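Local atomic coordinates of monalysin (Pseudomonas entomophila, PDB entry 4MKO), a protein that forms beta-barrel pores in host cell membranes, a cytolytic and haemolytic toxin that damages the Drosophila gut and contributes to the virulence of its bacterium. Residues D5-K10 and D17-D22; P54-L59 and D202-N207. All blocks are in the same frame, centred on the assembly; numbering follows the deposited sequence. Where two conformers were deposited one is given.

Contact 1: D5-K10 and D17-D22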
loop_
_atom_site.group_PDB
_atom_site.type_symbol
_atom_site.label_atom_id
_atom_site.label_comp_id
_atom_site.label_asym_id
_atom_site.label_seq_id
_atom_site.Cartn_x
_atom_site.Cartn_y
_atom_site.Cartn_z
ATOM N N ASP A 5 2.499 -14.568 7.827
ATOM C CA ASP A 5 2.140 -15.822 7.167
ATOM C C ASP A 5 0.650 -16.142 7.414
ATOM O O ASP A 5 0.058 -16.930 6.677
ATOM C CB ASP A 5 3.079 -16.991 7.578
ATOM C CG ASP A 5 3.386 -17.191 9.064
ATOM O OD1 ASP A 5 3.143 -16.264 9.859
ATOM O OD2 ASP A 5 3.932 -18.253 9.416
ATOM N N GLN A 6 0.029 -15.498 8.421
ATOM C CA GLN A 6 -1.392 -15.693 8.727
ATOM C C GLN A 6 -2.313 -15.091 7.672
ATOM O O GLN A 6 -3.477 -15.487 7.595
ATOM C CB GLN A 6 -1.762 -15.110 10.118
ATOM C CG GLN A 6 -1.907 -13.577 10.163
ATOM C CD GLN A 6 -2.067 -13.070 11.567
ATOM O OE1 GLN A 6 -3.164 -13.101 12.129
ATOM N NE2 GLN A 6 -0.985 -12.563 12.149
ATOM N N TYR A 7 -1.826 -14.079 6.913
ATOM C CA TYR A 7 -2.686 -13.388 5.961
ATOM C C TYR A 7 -2.761 -14.123 4.631
ATOM O O TYR A 7 -1.735 -14.657 4.191
ATOM C CB TYR A 7 -2.233 -11.928 5.753
ATOM C CG TYR A 7 -2.136 -11.150 7.048
ATOM C CD1 TYR A 7 -3.270 -10.887 7.814
ATOM C CD2 TYR A 7 -0.907 -10.698 7.521
ATOM C CE1 TYR A 7 -3.181 -10.210 9.026
ATOM C CE2 TYR A 7 -0.810 -10.003 8.724
ATOM C CZ TYR A 7 -1.952 -9.762 9.472
ATOM O OH TYR A 7 -1.875 -9.066 10.652
ATOM N N PRO A 8 -3.955 -14.157 3.996
ATOM C CA PRO A 8 -4.089 -14.855 2.705
ATOM C C PRO A 8 -3.531 -13.988 1.567
ATOM O O PRO A 8 -3.188 -12.825 1.797
ATOM C CB PRO A 8 -5.606 -15.010 2.557
ATOM C CG PRO A 8 -6.158 -13.793 3.241
ATOM C CD PRO A 8 -5.243 -13.559 4.418
ATOM N N THR A 9 -3.495 -14.547 0.349
ATOM C CA THR A 9 -3.036 -13.853 -0.860
ATOM C C THR A 9 -4.242 -13.650 -1.785
ATOM O O THR A 9 -5.007 -14.587 -2.022
ATOM C CB THR A 9 -1.916 -14.654 -1.544
ATOM O OG1 THR A 9 -0.838 -14.799 -0.629
ATOM C CG2 THR A 9 -1.402 -13.977 -2.826
ATOM N N LYS A 10 -4.420 -12.424 -2.289
ATOM C CA LYS A 10 -5.564 -12.077 -3.134
ATOM C C LYS A 10 -5.092 -11.457 -4.432
ATOM O O LYS A 10 -4.124 -10.701 -4.426
ATOM C CB LYS A 10 -6.516 -11.113 -2.409
ATOM C CG LYS A 10 -7.036 -11.620 -1.059
ATOM C CD LYS A 10 -7.977 -12.809 -1.250
ATOM C CE LYS A 10 -8.222 -13.548 0.031
ATOM N NZ LYS A 10 -9.128 -14.703 -0.218
ATOM N N ASP A 17 -12.197 -7.524 -2.301
ATOM C CA ASP A 17 -13.577 -7.320 -1.854
ATOM C C ASP A 17 -14.101 -8.596 -1.197
ATOM O O ASP A 17 -14.755 -8.501 -0.177
ATOM C CB ASP A 17 -14.477 -6.965 -3.031
ATOM C CG ASP A 17 -14.554 -5.486 -3.303
ATOM O OD1 ASP A 17 -14.140 -4.704 -2.430
ATOM O OD2 ASP A 17 -15.103 -5.113 -4.356
ATOM N N GLY A 18 -13.779 -9.757 -1.760
ATOM C CA GLY A 18 -14.188 -11.046 -1.194
ATOM C C GLY A 18 -13.670 -11.183 0.229
ATOM O O GLY A 18 -14.409 -11.541 1.152
ATOM N N TYR A 19 -12.404 -10.805 0.424
ATOM C CA TYR A 19 -11.755 -10.824 1.736
ATOM C C TYR A 19 -12.455 -9.872 2.719
ATOM O O TYR A 19 -12.797 -10.274 3.841
ATOM C CB TYR A 19 -10.261 -10.462 1.558
ATOM C CG TYR A 19 -9.495 -10.297 2.851
ATOM C CD1 TYR A 19 -9.103 -11.402 3.598
ATOM C CD2 TYR A 19 -9.156 -9.033 3.326
ATOM C CE1 TYR A 19 -8.372 -11.256 4.777
ATOM C CE2 TYR A 19 -8.466 -8.872 4.525
ATOM C CZ TYR A 19 -8.075 -9.986 5.246
ATOM O OH TYR A 19 -7.408 -9.817 6.434
ATOM N N LEU A 20 -12.692 -8.621 2.297
ATOM C CA LEU A 20 -13.297 -7.626 3.180
ATOM C C LEU A 20 -14.774 -7.836 3.445
ATOM O O LEU A 20 -15.252 -7.370 4.485
ATOM C CB LEU A 20 -13.059 -6.199 2.671
ATOM C CG LEU A 20 -11.598 -5.712 2.608
ATOM C CD1 LEU A 20 -11.524 -4.376 1.890
ATOM C CD2 LEU A 20 -10.999 -5.587 4.008
ATOM N N LEU A 21 -15.500 -8.500 2.508
ATOM C CA LEU A 21 -16.954 -8.725 2.640
ATOM C C LEU A 21 -17.275 -9.991 3.411
ATOM O O LEU A 21 -18.453 -10.303 3.630
ATOM C CB LEU A 21 -17.658 -8.715 1.291
ATOM C CG LEU A 21 -17.689 -7.353 0.561
ATOM C CD1 LEU A 21 -18.152 -7.533 -0.839
ATOM C CD2 LEU A 21 -18.535 -6.338 1.306
ATOM N N ASP A 22 -16.220 -10.688 3.863
ATOM C CA ASP A 22 -16.350 -11.870 4.697
ATOM C C ASP A 22 -16.253 -11.368 6.137
ATOM O O ASP A 22 -15.155 -11.103 6.650
ATOM C CB ASP A 22 -15.250 -12.897 4.365
ATOM C CG ASP A 22 -15.131 -14.031 5.374
ATOM O OD1 ASP A 22 -16.109 -14.279 6.102
ATOM O OD2 ASP A 22 -14.069 -14.656 5.431
#
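With chi1 at 174°, Y19 carries its ring opposite its own backbone N and sends it off the helix toward P8 and K10, while the K10 chain turns at chi2 (-68°), which folds it back so that its methylene groups rather than its ammonium meet the tyrosine. The result illustrates how one aromatic side chain can fill the angle between a helix and the chain that leads into it. CG of P8 lies 3.7 Å from CE1 of Y19, the pyrrolidine crossing the phenol at about a right angle. Nearer the helix, K10 CE packs against Y19 CB at 4.0 Å, again crosswise. Y7 adds a marginal touch, its CD1 standing 4.5 Å from Y19 OH. The two phenol oxygens find their partners outside the contact: Y19 OH the backbone N of G29, Y7 OH the side-chain OE1 of Q28. Y19 thereby reaches the first residue of strand 29-43, and Y7 the residue just before it. That strand also pairs in parallel with strand 9-10, through backbone bonds from K10 to W31 and D33, so the packing belongs to a beta-alpha-beta unit, with helix 12-20 as the crossover between the two parallel strands.

Contact 2: P54-L59 and D202-N207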
loop_
_atom_site.group_PDB
_atom_site.type_symbol
_atom_site.label_atom_id
_atom_site.label_comp_id
_atom_site.label_asym_id
_atom_site.label_seq_id
_atom_site.Cartn_x
_atom_site.Cartn_y
_atom_site.Cartn_z
ATOM N N PRO A 54 2.662 -4.623 -6.753
ATOM C CA PRO A 54 1.872 -4.557 -5.505
ATOM C C PRO A 54 2.261 -5.752 -4.652
ATOM O O PRO A 54 2.549 -6.820 -5.205
ATOM C CB PRO A 54 0.398 -4.708 -5.977
ATOM C CG PRO A 54 0.433 -4.724 -7.489
ATOM C CD PRO A 54 1.843 -5.101 -7.892
ATOM N N VAL A 55 2.251 -5.605 -3.317
ATOM C CA VAL A 55 2.601 -6.747 -2.456
ATOM C C VAL A 55 1.625 -6.975 -1.308
ATOM O O VAL A 55 1.579 -8.082 -0.763
ATOM C CB VAL A 55 4.062 -6.681 -1.918
ATOM C CG1 VAL A 55 5.083 -6.932 -3.040
ATOM C CG2 VAL A 55 4.351 -5.359 -1.172
ATOM N N PHE A 56 0.947 -5.909 -0.860
ATOM C CA PHE A 56 0.088 -6.050 0.315
ATOM C C PHE A 56 -1.018 -5.021 0.289
ATOM O O PHE A 56 -0.920 -4.010 -0.397
ATOM C CB PHE A 56 0.964 -5.864 1.580
ATOM C CG PHE A 56 0.436 -6.572 2.815
ATOM C CD1 PHE A 56 0.644 -7.935 2.997
ATOM C CD2 PHE A 56 -0.229 -5.867 3.810
ATOM C CE1 PHE A 56 0.150 -8.592 4.128
ATOM C CE2 PHE A 56 -0.704 -6.519 4.953
ATOM C CZ PHE A 56 -0.518 -7.878 5.099
ATOM N N ALA A 57 -2.083 -5.286 1.024
ATOM C CA ALA A 57 -3.171 -4.311 1.152
ATOM C C ALA A 57 -3.640 -4.412 2.567
ATOM O O ALA A 57 -3.769 -5.527 3.080
ATOM C CB ALA A 57 -4.299 -4.616 0.186
ATOM N N TYR A 58 -3.830 -3.272 3.235
ATOM C CA TYR A 58 -4.276 -3.357 4.627
ATOM C C TYR A 58 -5.219 -2.228 4.979
ATOM O O TYR A 58 -5.347 -1.265 4.221
ATOM C CB TYR A 58 -3.100 -3.473 5.616
ATOM C CG TYR A 58 -2.303 -2.203 5.770
ATOM C CD1 TYR A 58 -1.273 -1.892 4.886
ATOM C CD2 TYR A 58 -2.536 -1.336 6.835
ATOM C CE1 TYR A 58 -0.515 -0.735 5.040
ATOM C CE2 TYR A 58 -1.783 -0.173 6.998
ATOM C CZ TYR A 58 -0.781 0.126 6.087
ATOM O OH TYR A 58 -0.021 1.248 6.223
ATOM N N LEU A 59 -5.857 -2.345 6.138
ATOM C CA LEU A 59 -6.810 -1.340 6.601
ATOM C C LEU A 59 -6.112 -0.411 7.583
ATOM O O LEU A 59 -5.603 -0.861 8.624
ATOM C CB LEU A 59 -7.997 -2.045 7.272
ATOM C CG LEU A 59 -8.950 -2.813 6.349
ATOM C CD1 LEU A 59 -10.043 -3.488 7.155
ATOM C CD2 LEU A 59 -9.553 -1.898 5.298
ATOM N N ASP A 202 4.775 1.193 10.005
ATOM C CA ASP A 202 6.014 0.666 10.599
ATOM C C ASP A 202 5.971 -0.866 10.653
ATOM O O ASP A 202 6.909 -1.528 10.183
ATOM C CB ASP A 202 6.226 1.271 12.001
ATOM C CG ASP A 202 7.593 0.979 12.578
ATOM O OD1 ASP A 202 7.740 -0.064 13.260
ATOM O OD2 ASP A 202 8.517 1.786 12.346
ATOM N N THR A 203 4.859 -1.428 11.164
ATOM C CA THR A 203 4.644 -2.871 11.286
ATOM C C THR A 203 4.654 -3.547 9.905
ATOM O O THR A 203 5.305 -4.579 9.735
ATOM C CB THR A 203 3.360 -3.175 12.077
ATOM O OG1 THR A 203 3.462 -2.550 13.355
ATOM C CG2 THR A 203 3.115 -4.681 12.256
ATOM N N VAL A 204 3.917 -2.981 8.934
ATOM C CA VAL A 204 3.847 -3.545 7.581
ATOM C C VAL A 204 5.232 -3.590 6.934
ATOM O O VAL A 204 5.570 -4.610 6.356
ATOM C CB VAL A 204 2.772 -2.837 6.699
ATOM C CG1 VAL A 204 2.849 -3.278 5.232
ATOM C CG2 VAL A 204 1.372 -3.124 7.252
ATOM N N GLN A 205 6.016 -2.493 6.996
ATOM C CA GLN A 205 7.354 -2.483 6.381
ATOM C C GLN A 205 8.273 -3.479 7.051
ATOM O O GLN A 205 8.960 -4.210 6.338
ATOM C CB GLN A 205 7.997 -1.101 6.445
ATOM C CG GLN A 205 7.326 -0.075 5.546
ATOM C CD GLN A 205 7.919 1.271 5.862
ATOM O OE1 GLN A 205 8.819 1.752 5.163
ATOM N NE2 GLN A 205 7.423 1.889 6.928
ATOM N N ARG A 206 8.270 -3.529 8.411
ATOM C CA ARG A 206 9.123 -4.463 9.147
ATOM C C ARG A 206 8.815 -5.907 8.722
ATOM O O ARG A 206 9.732 -6.647 8.362
ATOM C CB ARG A 206 8.948 -4.291 10.669
ATOM C CG ARG A 206 9.970 -5.060 11.521
ATOM C CD ARG A 206 9.506 -5.310 12.960
ATOM N NE ARG A 206 8.866 -4.141 13.570
ATOM C CZ ARG A 206 7.592 -4.090 13.948
ATOM N NH1 ARG A 206 6.810 -5.155 13.821
ATOM N NH2 ARG A 206 7.092 -2.978 14.470
ATOM N N ASN A 207 7.538 -6.284 8.716
ATOM C CA ASN A 207 7.126 -7.644 8.386
ATOM C C ASN A 207 7.241 -8.016 6.920
ATOM O O ASN A 207 7.781 -9.081 6.608
ATOM C CB ASN A 207 5.728 -7.904 8.891
ATOM C CG ASN A 207 5.700 -8.160 10.380
ATOM O OD1 ASN A 207 5.751 -9.310 10.830
ATOM N ND2 ASN A 207 5.565 -7.108 11.169
#
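One face of the Y58 ring receives CG2 of V204, which sits 3.7 Å above the ring plane, displaced toward the rim on the side of CD1 and CE1. From the ring centroid the methyl lies 14° off the normal, which makes this a CH-pi contact over the face. The F56 ring meets the same valine less closely and at a slant, its CD2 standing 4.3 Å from CG1 of V204. Here the principle is that a beta-branched residue on a helix can serve two aromatic rings at once, one methyl to each. V204 holds CG1 opposite its backbone N (chi1 171°), and this staggering spreads the two methyls, CG2 to Y58 and CG1 to F56. On the strand, F56 and Y58 both point at the helix while A57 between them points away, so the two rings, next-but-one along the strand, each meet one methyl of the valine.

Within the helix, ND2 of N207 donates to O of T203 at 2.9 Å, nearly straight at 169° and in the plane of its amide; the backbone N of N207 reaches the same oxygen from the opposite face of the carbonyl plane, so two donors grip it.

F56 also packs edge-to-face on W31 and touches V208, one turn beyond V204, while Y58 extends to W201. V55 and F56 both face V146, a classic beta bulge in strand 46-67, which runs between strands 29-43 and 136-151 of the large mixed sheet. Helix 201-211 lies across one face of that sheet, and the contact is part of the core packing between the two in this aerolysin-like pore-forming toxin.

From the N terminus, contact 1 closes first, a local loop of six residues, mostly helix 12-20, between its two segments. The chain then passes through strand 29-43 into strand 46-67, where contact 2 opens; it closes on helix 201-211 after 142 intervening residues, which include the pore-forming region (inferred as 67-135). The two loops therefore follow one another, neither nesting nor crossing. Contact 1 packs helix 12-20 against the chain at strand 9-10, an end strand of the large sheet, and contact 2 sets helix 201-211 on strand 46-67 of the same sheet. Their centres are 14 Å apart, yet they meet directly: CD2 of Y7 lies 3.7 Å from CZ of F56, and CD2 of L20 packs on CD1 of L59 at 3.9 Å.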